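Molybdopterin molybdotransferase (Pyrococcus horikoshii, PDB 1UZ5) probably catalyses the insertion of molybdate into adenylyl-molybdopterin, a magnesium-dependent step of molybdenum cofactor biosynthesis that releases Mo-molybdopterin and AMP. Local coordinates at residues D52-D57 / A105-N110; G58-A63 / G109-V114. All coordinates share one frame; numbering follows the deposited sequence.

Interaction 1 of 2, residues D52-D57 / A105-N110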
loop_
_atom_site.group_PDB
_atom_site.type_symbol
_atom_site.label_atom_id
_atom_site.label_comp_id
_atom_site.label_asym_id
_atom_site.label_seq_id
_atom_site.Cartn_x
_atom_site.Cartn_y
_atom_site.Cartn_z
ATOM N N ASP A 52 -13.969 16.434 26.770
ATOM C CA ASP A 52 -13.689 15.587 27.931
ATOM C C ASP A 52 -14.893 14.674 28.095
ATOM O O ASP A 52 -16.021 15.148 28.186
ATOM C CB ASP A 52 -13.526 16.436 29.201
ATOM C CG ASP A 52 -12.329 17.361 29.138
ATOM O OD1 ASP A 52 -12.298 18.339 29.913
ATOM O OD2 ASP A 52 -11.417 17.114 28.321
ATOM N N ARG A 53 -14.674 13.366 28.121
ATOM C CA ARG A 53 -15.800 12.467 28.277
ATOM C C ARG A 53 -15.670 11.537 29.470
ATOM O O ARG A 53 -14.569 11.142 29.856
ATOM C CB ARG A 53 -16.031 11.672 26.975
ATOM C CG ARG A 53 -14.948 10.707 26.572
ATOM C CD ARG A 53 -15.129 10.226 25.113
ATOM N NE ARG A 53 -16.507 9.859 24.770
ATOM C CZ ARG A 53 -16.866 9.220 23.654
ATOM N NH1 ARG A 53 -15.953 8.863 22.758
ATOM N NH2 ARG A 53 -18.142 8.938 23.426
ATOM N N ALA A 54 -16.809 11.223 30.079
ATOM C CA ALA A 54 -16.831 10.331 31.226
ATOM C C ALA A 54 -16.445 8.940 30.741
ATOM O O ALA A 54 -16.796 8.548 29.627
ATOM C CB ALA A 54 -18.220 10.293 31.833
ATOM N N THR A 55 -15.722 8.201 31.574
ATOM C CA THR A 55 -15.305 6.850 31.220
ATOM C C THR A 55 -16.121 5.821 31.990
ATOM O O THR A 55 -15.952 4.620 31.808
ATOM C CB THR A 55 -13.811 6.632 31.515
ATOM O OG1 THR A 55 -13.560 6.841 32.909
ATOM C CG2 THR A 55 -12.967 7.602 30.701
ATOM N N VAL A 56 -17.007 6.303 32.856
ATOM C CA VAL A 56 -17.865 5.432 33.652
ATOM C C VAL A 56 -19.177 6.155 33.939
ATOM O O VAL A 56 -19.255 7.375 33.787
ATOM C CB VAL A 56 -17.217 5.086 35.018
ATOM C CG1 VAL A 56 -15.863 4.425 34.813
ATOM C CG2 VAL A 56 -17.067 6.346 35.854
ATOM N N ASP A 57 -20.207 5.406 34.333
ATOM C CA ASP A 57 -21.482 6.018 34.690
ATOM C C ASP A 57 -21.279 6.512 36.118
ATOM O O ASP A 57 -20.730 5.794 36.948
ATOM C CB ASP A 57 -22.630 5.001 34.705
ATOM C CG ASP A 57 -22.979 4.471 33.327
ATOM O OD1 ASP A 57 -22.820 5.205 32.330
ATOM O OD2 ASP A 57 -23.439 3.313 33.252
ATOM N N ALA A 105 -20.371 10.410 27.793
ATOM C CA ALA A 105 -20.982 11.737 27.746
ATOM C C ALA A 105 -20.005 12.867 28.093
ATOM O O ALA A 105 -18.996 12.649 28.769
ATOM C CB ALA A 105 -22.193 11.768 28.670
ATOM N N MET A 106 -20.320 14.072 27.626
ATOM C CA MET A 106 -19.483 15.246 27.853
ATOM C C MET A 106 -19.666 15.858 29.246
ATOM O O MET A 106 -20.788 16.073 29.691
ATOM C CB MET A 106 -19.801 16.302 26.800
ATOM C CG MET A 106 -18.945 17.548 26.870
ATOM S SD MET A 106 -19.242 18.610 25.445
ATOM C CE MET A 106 -18.599 20.214 26.041
ATOM N N LEU A 107 -18.567 16.156 29.931
ATOM C CA LEU A 107 -18.685 16.752 31.261
ATOM C C LEU A 107 -19.244 18.158 31.192
ATOM O O LEU A 107 -18.904 18.932 30.301
ATOM C CB LEU A 107 -17.326 16.806 31.971
ATOM C CG LEU A 107 -16.852 15.550 32.714
ATOM C CD1 LEU A 107 -16.748 14.359 31.772
ATOM C CD2 LEU A 107 -15.503 15.847 33.354
ATOM N N PRO A 108 -20.107 18.514 32.151
ATOM C CA PRO A 108 -20.686 19.860 32.166
ATOM C C PRO A 108 -19.602 20.859 32.589
ATOM O O PRO A 108 -18.523 20.458 33.043
ATOM C CB PRO A 108 -21.815 19.735 33.183
ATOM C CG PRO A 108 -21.277 18.728 34.158
ATOM C CD PRO A 108 -20.602 17.697 33.275
ATOM N N GLY A 109 -19.880 22.147 32.431
ATOM C CA GLY A 109 -18.907 23.166 32.794
ATOM C C GLY A 109 -18.380 23.035 34.218
ATOM O O GLY A 109 -19.121 22.665 35.129
ATOM N N ASN A 110 -17.095 23.334 34.391
ATOM C CA ASN A 110 -16.395 23.273 35.683
ATOM C C ASN A 110 -16.132 21.878 36.237
ATOM O O ASN A 110 -15.377 21.734 37.199
ATOM C CB ASN A 110 -17.127 24.096 36.759
ATOM C CG ASN A 110 -17.214 25.563 36.405
ATOM O OD1 ASN A 110 -16.321 26.101 35.762
ATOM N ND2 ASN A 110 -18.287 26.219 36.831
#
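Arg53 and Met106 face each other across a single backbone bridge, and the two hydrogen bonds that make it come from the residues beside them. The amide of Ala54 gives its hydrogen to Ala105 O (N to O 2.9 Å), and the amide of Leu107 reaches Asp52 O over a longer 3.2 Å. Each acceptor also receives a CA-H...O contact: Arg53 CA lies 3.2 Å from Ala105 O, and Met106 CA lies 3.5 Å from Asp52 O.

Apolar packing is carried mainly by Leu107. Its CG stands anti to the carbonyl carbon (chi1 -84°), and from there the CD1 branch swings over the opposite backbone, 3.6 Å from Ala54 N and 4.3 Å from Ala54 CB.

The charged groups of Asp52 and Arg53 find partners beyond the bridge: Asp52 OD2 accepts from Lys142 N, and Arg53 NE donates to Gly104 O.

The bridge thus pins the loop after strand 97-101 to strand 53-54, whose own sheet partner is strand 139-140. Val139 also touches Leu107, while Ile101 of strand 97-101, a member of the neighbouring six-stranded sheet, packs against both Ala54 and Leu107 and so fits the contact against that sheet.

Interaction 2 of 2, residues G58-A63 / G109-V114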
loop_
_atom_site.group_PDB
_atom_site.type_symbol
_atom_site.label_atom_id
_atom_site.label_comp_id
_atom_site.label_asym_id
_atom_site.label_seq_id
_atom_site.Cartn_x
_atom_site.Cartn_y
_atom_site.Cartn_z
ATOM N N GLY A 58 -21.712 7.728 36.412
ATOM C CA GLY A 58 -21.543 8.225 37.762
ATOM C C GLY A 58 -21.878 9.689 37.900
ATOM O O GLY A 58 -22.811 10.186 37.272
ATOM N N TYR A 59 -21.105 10.391 38.717
ATOM C CA TYR A 59 -21.367 11.799 38.933
ATOM C C TYR A 59 -20.191 12.702 38.641
ATOM O O TYR A 59 -19.098 12.522 39.189
ATOM C CB TYR A 59 -21.853 12.019 40.366
ATOM C CG TYR A 59 -23.148 11.303 40.646
ATOM C CD1 TYR A 59 -23.168 9.949 40.988
ATOM C CD2 TYR A 59 -24.363 11.963 40.497
ATOM C CE1 TYR A 59 -24.376 9.272 41.170
ATOM C CE2 TYR A 59 -25.564 11.302 40.672
ATOM C CZ TYR A 59 -25.569 9.961 41.006
ATOM O OH TYR A 59 -26.780 9.327 41.169
ATOM N N ALA A 60 -20.432 13.674 37.767
ATOM C CA ALA A 60 -19.431 14.651 37.385
ATOM C C ALA A 60 -19.365 15.635 38.537
ATOM O O ALA A 60 -20.399 16.111 39.007
ATOM C CB ALA A 60 -19.854 15.376 36.109
ATOM N N VAL A 61 -18.154 15.946 38.978
ATOM C CA VAL A 61 -17.967 16.870 40.090
ATOM C C VAL A 61 -16.757 17.758 39.869
ATOM O O VAL A 61 -15.973 17.544 38.950
ATOM C CB VAL A 61 -17.704 16.114 41.419
ATOM C CG1 VAL A 61 -18.802 15.102 41.685
ATOM C CG2 VAL A 61 -16.334 15.420 41.357
ATOM N N ARG A 62 -16.633 18.771 40.716
ATOM C CA ARG A 62 -15.470 19.646 40.699
ATOM C C ARG A 62 -14.640 18.925 41.767
ATOM O O ARG A 62 -15.024 18.900 42.933
ATOM C CB ARG A 62 -15.862 21.048 41.161
ATOM C CG ARG A 62 -16.842 21.721 40.228
ATOM C CD ARG A 62 -17.529 22.922 40.857
ATOM N NE ARG A 62 -16.591 23.838 41.491
ATOM C CZ ARG A 62 -16.681 25.163 41.421
ATOM N NH1 ARG A 62 -17.667 25.733 40.737
ATOM N NH2 ARG A 62 -15.784 25.920 42.036
ATOM N N ALA A 63 -13.536 18.305 41.367
ATOM C CA ALA A 63 -12.708 17.540 42.307
ATOM C C ALA A 63 -12.420 18.247 43.637
ATOM O O ALA A 63 -12.482 17.631 44.703
ATOM C CB ALA A 63 -11.404 17.138 41.636
ATOM N N GLY A 109 -19.880 22.147 32.431
ATOM C CA GLY A 109 -18.907 23.166 32.794
ATOM C C GLY A 109 -18.380 23.035 34.218
ATOM O O GLY A 109 -19.121 22.665 35.129
ATOM N N ASN A 110 -17.095 23.334 34.391
ATOM C CA ASN A 110 -16.395 23.273 35.683
ATOM C C ASN A 110 -16.132 21.878 36.237
ATOM O O ASN A 110 -15.377 21.734 37.199
ATOM C CB ASN A 110 -17.127 24.096 36.759
ATOM C CG ASN A 110 -17.214 25.563 36.405
ATOM O OD1 ASN A 110 -16.321 26.101 35.762
ATOM N ND2 ASN A 110 -18.287 26.219 36.831
ATOM N N ALA A 111 -16.741 20.847 35.662
ATOM C CA ALA A 111 -16.490 19.498 36.168
ATOM C C ALA A 111 -15.125 19.029 35.678
ATOM O O ALA A 111 -14.731 19.341 34.556
ATOM C CB ALA A 111 -17.574 18.533 35.695
ATOM N N ASP A 112 -14.401 18.284 36.510
ATOM C CA ASP A 112 -13.094 17.781 36.097
ATOM C C ASP A 112 -12.859 16.345 36.537
ATOM O O ASP A 112 -11.761 15.813 36.396
ATOM C CB ASP A 112 -11.969 18.684 36.612
ATOM C CG ASP A 112 -11.945 18.797 38.129
ATOM O OD1 ASP A 112 -12.690 18.058 38.802
ATOM O OD2 ASP A 112 -11.168 19.627 38.645
ATOM N N ALA A 113 -13.900 15.720 37.074
ATOM C CA ALA A 113 -13.814 14.332 37.498
ATOM C C ALA A 113 -15.195 13.705 37.519
ATOM O O ALA A 113 -16.203 14.403 37.627
ATOM C CB ALA A 113 -13.179 14.233 38.887
ATOM N N VAL A 114 -15.229 12.382 37.399
ATOM C CA VAL A 114 -16.476 11.642 37.460
ATOM C C VAL A 114 -16.283 10.523 38.474
ATOM O O VAL A 114 -15.357 9.722 38.360
ATOM C CB VAL A 114 -16.865 11.005 36.102
ATOM C CG1 VAL A 114 -18.175 10.229 36.265
ATOM C CG2 VAL A 114 -17.031 12.087 35.036
#
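Val61 and the pair Asp112 and Ala113 form a classic beta bulge, two residues of one segment set against a single residue of the other. Val61 N donates to Ala113 O at 2.8 Å. Val61 O takes two amides in return: Asp112 N at 3.0 Å makes the firmer bond, whereas Ala113 N at 3.3 Å is weak, its N-H...O angle only 139°. Ala111 CA adds a CA-H...O contact to the same oxygen.

The carboxylate of Asp112 extends the pairing past the end of strand 58-61. Asp112 CG sits between its own backbone N and carbonyl carbon (chi1 60°), which carries Asp112 OD1 to 2.7 Å from Ala63 N, where it accepts through its syn lone pair. An alanine in place of Asp112 would probably leave the Ala63 amide without this acceptor and the turn after Arg62 less firmly tied to the bulge.

Arg62 and Asn110 run side by side, pointing the same way, their flat ends 65° apart. Arg62 CG rests 3.4 Å from Asn110 O, but the polar tips do not bond to each other: Arg62 NH1 and Asn110 ND2 both donate to Leu93 O, a shared acceptor that keeps the two donors together.

Small apolar groups fill in around the backbone. Ala60 CB meets Ala111 CB at 3.9 Å and lies on the same face of the sheet as Val114; Val61 CG2 packs on Ala113 CB on the other face.

Chemically, the join relies on peptide groups and one carboxylate: the bulge concentrates two amides on Val61 O, while the aspartate supplies an acceptor where regular strand pairing stops.

How the interactions relate
From the N terminus, the chain passes through strand 53-54 and, after a short loop, into strand 58-61, runs out through strands 75-83 and 97-101, and returns by the loop that leads into strand 113-116. Interaction 1 closes the excursion from 52-57 to 105-110, and interaction 2 closes that from 58-63 to 109-114. Both segments advance in the same order, so the two closures cross instead of nesting, and they share Gly109 and Asn110. Between them, Val114 CG2 meets Ala54 CB and Leu107 CD1, while Pro108 CD packs on Ala60 CB. Together they join the small two-stranded sheet to the edge of the six-stranded one within the MoeA N-terminal region.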